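Local coordinates for adhesion and penetration protein autotransporter (Haemophilus influenzae, PDB 3SYJ), which promotes bacterial adherence to and invasion of host cells through its secreted passenger domain, which self-associates in bacterial aggregation and probably also acts as a serine protease, at residues L859-F865 against A885-L891. Numbering follows the deposited sequence.
Sequences LSGQGTF and AEGDYIL
Tyr889 reaches back toward the corner of 859-865 and slightly across, filling the inner side of the turn beside Gly863. With CG beside the backbone N (chi1 -52°), the ring runs back along its own strand, past Gly861 to Leu859. Phe865 points the same way alongside it and brings CE2 over one face of the tyrosine ring, 4.0 Å from Tyr889 CD1, with the two planes inclined at 59°. Leu859 comes from the opposite direction; its CD2 lies 3.9 Å from Tyr889 CE2. The segments are corresponding parts of successive coils of the right-handed parallel beta-helix, near the C-terminal end of the Hap passenger domain, and these apolar groups pack in its interior together with Leu813 and Leu921 of the flanking coils. On the outer face Thr864 OG1 rests 3.8 Å from Ile890 CB, and Gln862 sits in register with Asp888. The two shortest hydrogen bonds lie at the far end of the strands, Ile890 N to Gly863 O (3.0 Å) and Phe865 N to Ile890 O (2.9 Å, N-H...O angle 166°); Gly863 N to Asp888 O is a weak one. At the corner Asp888 N bonds to Gly861 O (3.2 Å), carrying the pairing into the bend.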
ATOM      1  N   LEU A 859      22.227 -19.325   4.982  1.00 45.33           N
ATOM      2  CA  LEU A 859      22.981 -18.193   5.490  1.00 42.72           C
ATOM      3  C   LEU A 859      24.442 -18.599   5.425  1.00 44.14           C
ATOM      4  O   LEU A 859      24.766 -19.770   5.613  1.00 50.51           O
ATOM      5  CB  LEU A 859      22.585 -17.870   6.933  1.00 43.21           C
ATOM      6  CG  LEU A 859      23.642 -17.128   7.765  1.00 39.05           C
ATOM      7  CD1 LEU A 859      23.730 -15.662   7.375  1.00 38.91           C
ATOM      8  CD2 LEU A 859      23.348 -17.255   9.244  1.00 39.74           C
ATOM      9  N   SER A 860      25.322 -17.644   5.141  1.00 42.01           N
ATOM     10  CA  SER A 860      26.748 -17.930   5.050  1.00 39.67           C
ATOM     11  C   SER A 860      27.581 -16.660   5.130  1.00 37.64           C
ATOM     12  O   SER A 860      27.066 -15.552   4.966  1.00 38.61           O
ATOM     13  CB  SER A 860      27.070 -18.686   3.758  1.00 44.54           C
ATOM     14  OG  SER A 860      26.760 -17.904   2.617  1.00 42.99           O
ATOM     15  N   GLY A 861      28.872 -16.832   5.390  1.00 42.85           N
ATOM     16  CA  GLY A 861      29.789 -15.713   5.482  1.00 40.05           C
ATOM     17  C   GLY A 861      30.125 -15.375   6.918  1.00 37.80           C
ATOM     18  O   GLY A 861      30.171 -16.254   7.778  1.00 39.88           O
ATOM     19  N   GLN A 862      30.355 -14.093   7.177  1.00 37.83           N
ATOM     20  CA  GLN A 862      30.689 -13.626   8.515  1.00 42.05           C
ATOM     21  C   GLN A 862      30.207 -12.189   8.728  1.00 39.87           C
ATOM     22  O   GLN A 862      30.140 -11.399   7.786  1.00 40.07           O
ATOM     23  CB  GLN A 862      32.200 -13.746   8.769  1.00 43.91           C
ATOM     24  CG  GLN A 862      33.057 -12.646   8.154  1.00 45.23           C
ATOM     25  CD  GLN A 862      33.106 -11.379   9.003  1.00 46.92           C
ATOM     26  OE1 GLN A 862      32.788 -11.396  10.196  1.00 49.72           O
ATOM     27  NE2 GLN A 862      33.508 -10.274   8.388  1.00 40.33           N
ATOM     28  N   GLY A 863      29.873 -11.859   9.970  1.00 37.92           N
ATOM     29  CA  GLY A 863      29.375 -10.537  10.300  1.00 40.59           C
ATOM     30  C   GLY A 863      28.820 -10.480  11.710  1.00 43.11           C
ATOM     31  O   GLY A 863      29.152 -11.317  12.550  1.00 42.89           O
ATOM     32  N   THR A 864      27.965  -9.496  11.970  1.00 38.42           N
ATOM     33  CA  THR A 864      27.400  -9.308  13.299  1.00 37.44           C
ATOM     34  C   THR A 864      25.883  -9.237  13.250  1.00 36.45           C
ATOM     35  O   THR A 864      25.318  -8.676  12.314  1.00 40.86           O
ATOM     36  CB  THR A 864      27.923  -8.008  13.940  1.00 39.71           C
ATOM     37  OG1 THR A 864      29.338  -8.108  14.146  1.00 37.89           O
ATOM     38  CG2 THR A 864      27.228  -7.741  15.277  1.00 37.55           C
ATOM     39  N   PHE A 865      25.227  -9.818  14.251  1.00 37.21           N
ATOM     40  CA  PHE A 865      23.800  -9.607  14.468  1.00 33.73           C
ATOM     41  C   PHE A 865      23.600  -8.882  15.799  1.00 38.41           C
ATOM     42  O   PHE A 865      24.126  -9.310  16.824  1.00 39.80           O
ATOM     43  CB  PHE A 865      23.041 -10.934  14.485  1.00 33.66           C
ATOM     44  CG  PHE A 865      22.964 -11.620  13.144  1.00 34.96           C
ATOM     45  CD1 PHE A 865      21.984 -11.276  12.225  1.00 35.91           C
ATOM     46  CD2 PHE A 865      23.856 -12.629  12.812  1.00 33.34           C
ATOM     47  CE1 PHE A 865      21.906 -11.918  10.997  1.00 29.18           C
ATOM     48  CE2 PHE A 865      23.781 -13.271  11.588  1.00 30.05           C
ATOM     49  CZ  PHE A 865      22.806 -12.915  10.681  1.00 26.58           C
ATOM     50  N   ALA A 885      22.458 -23.132   7.321  1.00 44.56           N
ATOM     51  CA  ALA A 885      23.216 -22.058   7.956  1.00 43.65           C
ATOM     52  C   ALA A 885      24.665 -22.469   8.257  1.00 50.76           C
ATOM     53  O   ALA A 885      24.945 -23.641   8.511  1.00 56.04           O
ATOM     54  CB  ALA A 885      22.517 -21.595   9.216  1.00 42.91           C
ATOM     55  N   GLU A 886      25.576 -21.498   8.221  1.00 47.89           N
ATOM     56  CA  GLU A 886      26.995 -21.737   8.482  1.00 46.85           C
ATOM     57  C   GLU A 886      27.753 -20.416   8.482  1.00 43.87           C
ATOM     58  O   GLU A 886      27.239 -19.406   8.008  1.00 42.16           O
ATOM     59  CB  GLU A 886      27.588 -22.675   7.429  1.00 54.64           C
ATOM     60  CG  GLU A 886      27.756 -22.050   6.049  1.00 55.57           C
ATOM     61  CD  GLU A 886      28.105 -23.074   4.977  1.00 64.15           C
ATOM     62  OE1 GLU A 886      28.133 -24.283   5.294  1.00 65.79           O
ATOM     63  OE2 GLU A 886      28.345 -22.673   3.816  1.00 63.24           O
ATOM     64  N   GLY A 887      28.972 -20.420   9.013  1.00 50.58           N
ATOM     65  CA  GLY A 887      29.781 -19.211   9.061  1.00 47.43           C
ATOM     66  C   GLY A 887      30.137 -18.773  10.470  1.00 44.66           C
ATOM     67  O   GLY A 887      29.760 -19.421  11.443  1.00 45.34           O
ATOM     68  N   ASP A 888      30.871 -17.668  10.577  1.00 47.83           N
ATOM     69  CA  ASP A 888      31.279 -17.130  11.875  1.00 51.31           C
ATOM     70  C   ASP A 888      30.639 -15.777  12.165  1.00 48.14           C
ATOM     71  O   ASP A 888      30.839 -14.811  11.428  1.00 45.31           O
ATOM     72  CB  ASP A 888      32.802 -17.006  11.961  1.00 54.60           C
ATOM     73  CG  ASP A 888      33.468 -18.298  12.394  1.00 67.70           C
ATOM     74  OD1 ASP A 888      34.355 -18.236  13.275  1.00 75.45           O
ATOM     75  OD2 ASP A 888      33.102 -19.373  11.866  1.00 64.30           O
ATOM     76  N   TYR A 889      29.887 -15.701  13.255  1.00 43.64           N
ATOM     77  CA  TYR A 889      29.147 -14.483  13.556  1.00 42.60           C
ATOM     78  C   TYR A 889      29.296 -14.021  14.997  1.00 41.55           C
ATOM     79  O   TYR A 889      29.563 -14.813  15.900  1.00 43.12           O
ATOM     80  CB  TYR A 889      27.675 -14.670  13.197  1.00 38.41           C
ATOM     81  CG  TYR A 889      27.496 -15.169  11.785  1.00 40.22           C
ATOM     82  CD1 TYR A 889      27.592 -14.298  10.707  1.00 39.10           C
ATOM     83  CD2 TYR A 889      27.263 -16.514  11.526  1.00 41.10           C
ATOM     84  CE1 TYR A 889      27.444 -14.744   9.413  1.00 40.72           C
ATOM     85  CE2 TYR A 889      27.113 -16.972  10.234  1.00 44.25           C
ATOM     86  CZ  TYR A 889      27.204 -16.081   9.180  1.00 42.06           C
ATOM     87  OH  TYR A 889      27.059 -16.524   7.888  1.00 40.52           O
ATOM     88  N   ILE A 890      29.142 -12.719  15.193  1.00 40.75           N
ATOM     89  CA  ILE A 890      29.167 -12.138  16.522  1.00 38.82           C
ATOM     90  C   ILE A 890      27.747 -11.776  16.916  1.00 42.66           C
ATOM     91  O   ILE A 890      26.992 -11.227  16.114  1.00 38.63           O
ATOM     92  CB  ILE A 890      30.055 -10.889  16.572  1.00 31.53           C
ATOM     93  CG1 ILE A 890      31.526 -11.286  16.448  1.00 40.82           C
ATOM     94  CG2 ILE A 890      29.812 -10.112  17.858  1.00 37.77           C
ATOM     95  CD1 ILE A 890      32.479 -10.113  16.399  1.00 32.22           C
ATOM     96  N   LEU A 891      27.380 -12.115  18.146  1.00 44.76           N
ATOM     97  CA  LEU A 891      26.079 -11.754  18.685  1.00 41.58           C
ATOM     98  C   LEU A 891      26.235 -10.652  19.714  1.00 44.10           C
ATOM     99  O   LEU A 891      26.976 -10.794  20.681  1.00 46.42           O
ATOM    100  CB  LEU A 891      25.395 -12.965  19.321  1.00 44.11           C
ATOM    101  CG  LEU A 891      24.389 -13.719  18.452  1.00 49.05           C
ATOM    102  CD1 LEU A 891      24.960 -13.979  17.071  1.00 49.10           C
ATOM    103  CD2 LEU A 891      23.964 -15.019  19.118  1.00 43.92           C
TER